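Local coordinates for putative exported protein (Burkholderia pseudomallei, PDB 4JGB) that probably binds NAD(P)H through a Rossmann-type domain and may act as an oxidoreductase on CH-NH donors, though its substrate is unknown, at residues 140-143 / 144-148; 202-205 / 206-209. All coordinates share one frame; numbering follows the deposited sequence.

Interaction 1 (140-143 / 144-148)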
loop_
_atom_site.group_PDB
_atom_site.type_symbol
_atom_site.label_atom_id
_atom_site.label_comp_id
_atom_site.label_asym_id
_atom_site.label_seq_id
_atom_site.Cartn_x
_atom_site.Cartn_y
_atom_site.Cartn_z
ATOM N N TYR A 140 6.442 4.568 -7.727
ATOM C CA TYR A 140 6.032 3.597 -8.749
ATOM C C TYR A 140 7.072 3.486 -9.880
ATOM O O TYR A 140 7.405 2.393 -10.298
ATOM C CB TYR A 140 4.654 3.928 -9.325
ATOM C CG TYR A 140 4.265 2.959 -10.419
ATOM C CD1 TYR A 140 3.837 1.672 -10.101
ATOM C CD2 TYR A 140 4.355 3.314 -11.780
ATOM C CE1 TYR A 140 3.494 0.759 -11.087
ATOM C CE2 TYR A 140 4.008 2.398 -12.779
ATOM C CZ TYR A 140 3.576 1.124 -12.419
ATOM O OH TYR A 140 3.217 0.193 -13.360
ATOM N N GLY A 141 7.580 4.621 -10.369
ATOM C CA GLY A 141 8.719 4.616 -11.302
ATOM C C GLY A 141 9.909 3.793 -10.817
ATOM O O GLY A 141 10.502 3.027 -11.576
ATOM N N TYR A 142 10.269 3.935 -9.545
ATOM C CA TYR A 142 11.371 3.139 -9.017
ATOM C C TYR A 142 11.064 1.624 -8.996
ATOM O O TYR A 142 11.865 0.799 -9.463
ATOM C CB TYR A 142 11.816 3.636 -7.634
ATOM C CG TYR A 142 12.710 2.642 -6.970
ATOM C CD1 TYR A 142 14.042 2.519 -7.351
ATOM C CD2 TYR A 142 12.214 1.778 -5.977
ATOM C CE1 TYR A 142 14.870 1.575 -6.753
ATOM C CE2 TYR A 142 13.037 0.833 -5.378
ATOM C CZ TYR A 142 14.360 0.750 -5.770
ATOM O OH TYR A 142 15.190 -0.166 -5.185
ATOM N N LEU A 143 9.907 1.271 -8.445
ATOM C CA LEU A 143 9.444 -0.113 -8.393
ATOM C C LEU A 143 9.346 -0.825 -9.760
ATOM O O LEU A 143 9.519 -2.047 -9.835
ATOM C CB LEU A 143 8.099 -0.181 -7.657
ATOM C CG LEU A 143 8.137 0.009 -6.150
ATOM C CD1 LEU A 143 6.708 0.237 -5.645
ATOM C CD2 LEU A 143 8.784 -1.189 -5.444
ATOM N N SER A 144 9.080 -0.075 -10.833
ATOM C CA SER A 144 9.026 -0.642 -12.193
ATOM C C SER A 144 10.388 -1.165 -12.652
ATOM O O SER A 144 10.482 -1.952 -13.606
ATOM C CB SER A 144 8.506 0.400 -13.194
ATOM O OG SER A 144 7.322 1.010 -12.720
ATOM N N THR A 145 11.459 -0.725 -11.996
ATOM C CA THR A 145 12.802 -1.252 -12.324
ATOM C C THR A 145 13.108 -2.534 -11.529
ATOM O O THR A 145 14.178 -3.148 -11.668
ATOM C CB THR A 145 13.907 -0.208 -12.054
ATOM O OG1 THR A 145 14.043 -0.028 -10.636
ATOM C CG2 THR A 145 13.544 1.147 -12.716
ATOM N N VAL A 146 12.180 -2.944 -10.678
ATOM C CA VAL A 146 12.474 -4.047 -9.801
ATOM C C VAL A 146 11.756 -5.251 -10.393
ATOM O O VAL A 146 10.519 -5.295 -10.417
ATOM C CB VAL A 146 12.041 -3.722 -8.361
ATOM C CG1 VAL A 146 12.138 -4.947 -7.455
ATOM C CG2 VAL A 146 12.840 -2.529 -7.811
ATOM N N GLN A 147 12.543 -6.216 -10.859
ATOM C CA GLN A 147 12.012 -7.386 -11.554
ATOM C C GLN A 147 12.016 -8.614 -10.669
ATOM O O GLN A 147 11.340 -9.602 -10.956
ATOM C CB GLN A 147 12.869 -7.689 -12.794
ATOM C CG GLN A 147 12.928 -6.563 -13.827
ATOM C CD GLN A 147 11.805 -6.643 -14.848
ATOM O OE1 GLN A 147 10.631 -6.431 -14.530
ATOM N NE2 GLN A 147 12.165 -6.951 -16.100
ATOM N N ASP A 148 12.813 -8.562 -9.612
ATOM C CA ASP A 148 13.146 -9.759 -8.872
ATOM C C ASP A 148 12.296 -9.951 -7.589
ATOM O O ASP A 148 12.468 -10.937 -6.873
ATOM C CB ASP A 148 14.637 -9.723 -8.536
ATOM C CG ASP A 148 14.993 -8.553 -7.635
ATOM O OD1 ASP A 148 14.912 -7.379 -8.064
ATOM O OD2 ASP A 148 15.316 -8.803 -6.482
#

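Interaction 2 (202-205 / 206-209)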
loop_
_atom_site.group_PDB
_atom_site.type_symbol
_atom_site.label_atom_id
_atom_site.label_comp_id
_atom_site.label_asym_id
_atom_site.label_seq_id
_atom_site.Cartn_x
_atom_site.Cartn_y
_atom_site.Cartn_z
ATOM N N GLY A 202 -2.229 -12.471 -5.379
ATOM C CA GLY A 202 -1.247 -12.071 -6.379
ATOM C C GLY A 202 -1.821 -11.864 -7.784
ATOM O O GLY A 202 -1.295 -12.406 -8.773
ATOM N N ARG A 203 -2.890 -11.074 -7.883
ATOM C CA ARG A 203 -3.459 -10.764 -9.189
ATOM C C ARG A 203 -2.662 -9.660 -9.911
ATOM O O ARG A 203 -2.736 -9.548 -11.140
ATOM C CB ARG A 203 -4.946 -10.391 -9.096
ATOM C CG ARG A 203 -5.907 -11.575 -8.932
ATOM C CD ARG A 203 -7.311 -11.088 -8.588
ATOM N NE ARG A 203 -7.896 -10.413 -9.735
ATOM C CZ ARG A 203 -8.603 -9.291 -9.700
ATOM N NH1 ARG A 203 -8.885 -8.667 -8.537
ATOM N NH2 ARG A 203 -9.051 -8.794 -10.851
ATOM N N PHE A 204 -1.845 -8.915 -9.166
ATOM C CA PHE A 204 -1.228 -7.682 -9.670
ATOM C C PHE A 204 0.256 -7.657 -9.327
ATOM O O PHE A 204 0.734 -6.698 -8.726
ATOM C CB PHE A 204 -1.948 -6.455 -9.052
ATOM C CG PHE A 204 -3.422 -6.379 -9.386
ATOM C CD1 PHE A 204 -3.838 -6.042 -10.678
ATOM C CD2 PHE A 204 -4.386 -6.637 -8.425
ATOM C CE1 PHE A 204 -5.190 -5.984 -11.012
ATOM C CE2 PHE A 204 -5.742 -6.587 -8.756
ATOM C CZ PHE A 204 -6.149 -6.252 -10.046
ATOM N N ILE A 205 0.961 -8.741 -9.673
ATOM C CA ILE A 205 2.393 -8.902 -9.394
ATOM C C ILE A 205 3.175 -7.995 -10.321
ATOM O O ILE A 205 2.974 -8.011 -11.538
ATOM C CB ILE A 205 2.853 -10.379 -9.574
ATOM C CG1 ILE A 205 2.074 -11.306 -8.621
ATOM C CG2 ILE A 205 4.374 -10.544 -9.388
ATOM C CD1 ILE A 205 2.285 -11.037 -7.148
ATOM N N ARG A 206 4.038 -7.184 -9.720
ATOM C CA ARG A 206 4.793 -6.148 -10.411
ATOM C C ARG A 206 3.913 -5.189 -11.216
ATOM O O ARG A 206 4.306 -4.717 -12.260
ATOM C CB ARG A 206 5.935 -6.758 -11.245
ATOM C CG ARG A 206 7.081 -7.252 -10.365
ATOM C CD ARG A 206 8.208 -7.846 -11.208
ATOM N NE ARG A 206 7.781 -9.097 -11.839
ATOM C CZ ARG A 206 7.697 -10.267 -11.212
ATOM N NH1 ARG A 206 7.980 -10.363 -9.910
ATOM N NH2 ARG A 206 7.290 -11.350 -11.876
ATOM N N GLN A 207 2.719 -4.899 -10.695
ATOM C CA GLN A 207 1.777 -4.007 -11.358
ATOM C C GLN A 207 1.246 -3.042 -10.323
ATOM O O GLN A 207 1.278 -3.324 -9.109
ATOM C CB GLN A 207 0.603 -4.801 -11.986
ATOM C CG GLN A 207 1.003 -5.744 -13.124
ATOM C CD GLN A 207 -0.170 -6.530 -13.730
ATOM O OE1 GLN A 207 -1.200 -6.694 -13.111
ATOM N NE2 GLN A 207 0.013 -7.028 -14.967
ATOM N N ALA A 208 0.779 -1.895 -10.804
ATOM C CA ALA A 208 -0.107 -1.037 -10.011
ATOM C C ALA A 208 -1.431 -1.767 -9.897
ATOM O O ALA A 208 -1.767 -2.626 -10.749
ATOM C CB ALA A 208 -0.299 0.318 -10.704
ATOM N N ALA A 209 -2.177 -1.429 -8.847
ATOM C CA ALA A 209 -3.457 -2.040 -8.537
ATOM C C ALA A 209 -4.265 -0.981 -7.838
ATOM O O ALA A 209 -3.692 -0.148 -7.136
ATOM C CB ALA A 209 -3.242 -3.206 -7.568
HETATM O O HOH W 1 -3.302 -7.921 -13.850
#

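Interaction 1 (140-143 / 144-148)
A chi1 of 70° places OG1 of T145 between its own backbone N and carbonyl carbon and turns the hydroxyl back onto Y142 O. The setting is the C-terminal end of helix 130-143 in a Rossmann-type fold, where a type I turn from L143 to V146 leads the chain out toward strand 150-155. Carbonyls of the last helical turn are taken up by residues just beyond it. Y140 O accepts S144 N almost in line with its C=O bond, at 3.0 Å. In one of the two modelled positions of the serine, S144 OG also bonds to Y140 O, from above the carbonyl plane, and lies over a face of the Y140 ring near its rim. Y142 O is gripped twice, by T145 N and by T145 OG1. CG2 of V146 meets the Y142 ring obliquely, 4.2 Å from CZ, and helix 83-97 covers this side through V91 and R95. L143 turns inward against W151 and F153 of the neighbouring strand. The shortest of these bonds is the threonine's: OG1 of T145 lies in the carbonyl plane of Y142, 2.6 Å from its O.

Interaction 2 (202-205 / 206-209)
F204 and A209 make the close-packed part of the type II turn from F204 to Q207, through which the chain passes from helix 188-201 into strand 207-212 of the central Rossmann-type sheet. The methyl CB of A209 rests against the phenyl ring, 3.7 Å from CG of F204, and CA of A209 lies over the same ring's face. A chi1 of -60° sets the ring beside its own backbone N, and CB of R203 packs over the opposite face, so that the ring is sandwiched. Across the turn itself, Q207 N reaches F204 O in a weak bond of 3.3 Å; that carbonyl also accepts from T152 OG1, on the strand alongside.

The side of Q207 is looser and wetter. Its extended side chain crosses F204 at about a right angle and brings OE1 to the ring edge, near its plane, 3.6 Å from CD1. The same oxygen receives a water at 2.5 Å, and this one water links it to R203 O, just ahead of the turn; R203 O and Q207 OE1 themselves stand 3.8 Å apart.

R206, by contrast, is a fixed corner of the turn. It bends at chi3 (-69°) and folds its guanidinium back over I205, whose CG2 sits under one face, 3.6 Å from NH1. NH1 of R206 is hydrogen-bonded to L149 O and forms a salt bridge with OD1 of D150.

The chemistry thus divides the turn: apolar contact settles F204 against the sheet, a water joins R203 O to Q207 OE1 beside the ring, and the R206 charge, probably neutralised in part by D150, is held flat against an aliphatic branch and tied to the start of strand 150-155.

Overall arrangement
Strand 150-155 is the common element of the two contacts, whose centres lie about 12 Å apart. Interaction 1 comes first along the chain and ends helix 130-143 just before this strand; interaction 2 follows helix 188-201 and opens strand 207-212, its parallel neighbour in the eight-stranded mixed sheet. Both are therefore turns from a helix into an adjacent sheet strand. They also touch directly: CD of R206 packs against the backbone oxygens of V146 and Q147, and the ring of Y140 reaches the backbone of A208. Two helix-to-strand connections thus pack together at the N-terminal ends of strands 150-155 and 207-212, probably away from the cofactor, since Rossmann folds usually bind the nucleotide at the strands' C-terminal ends.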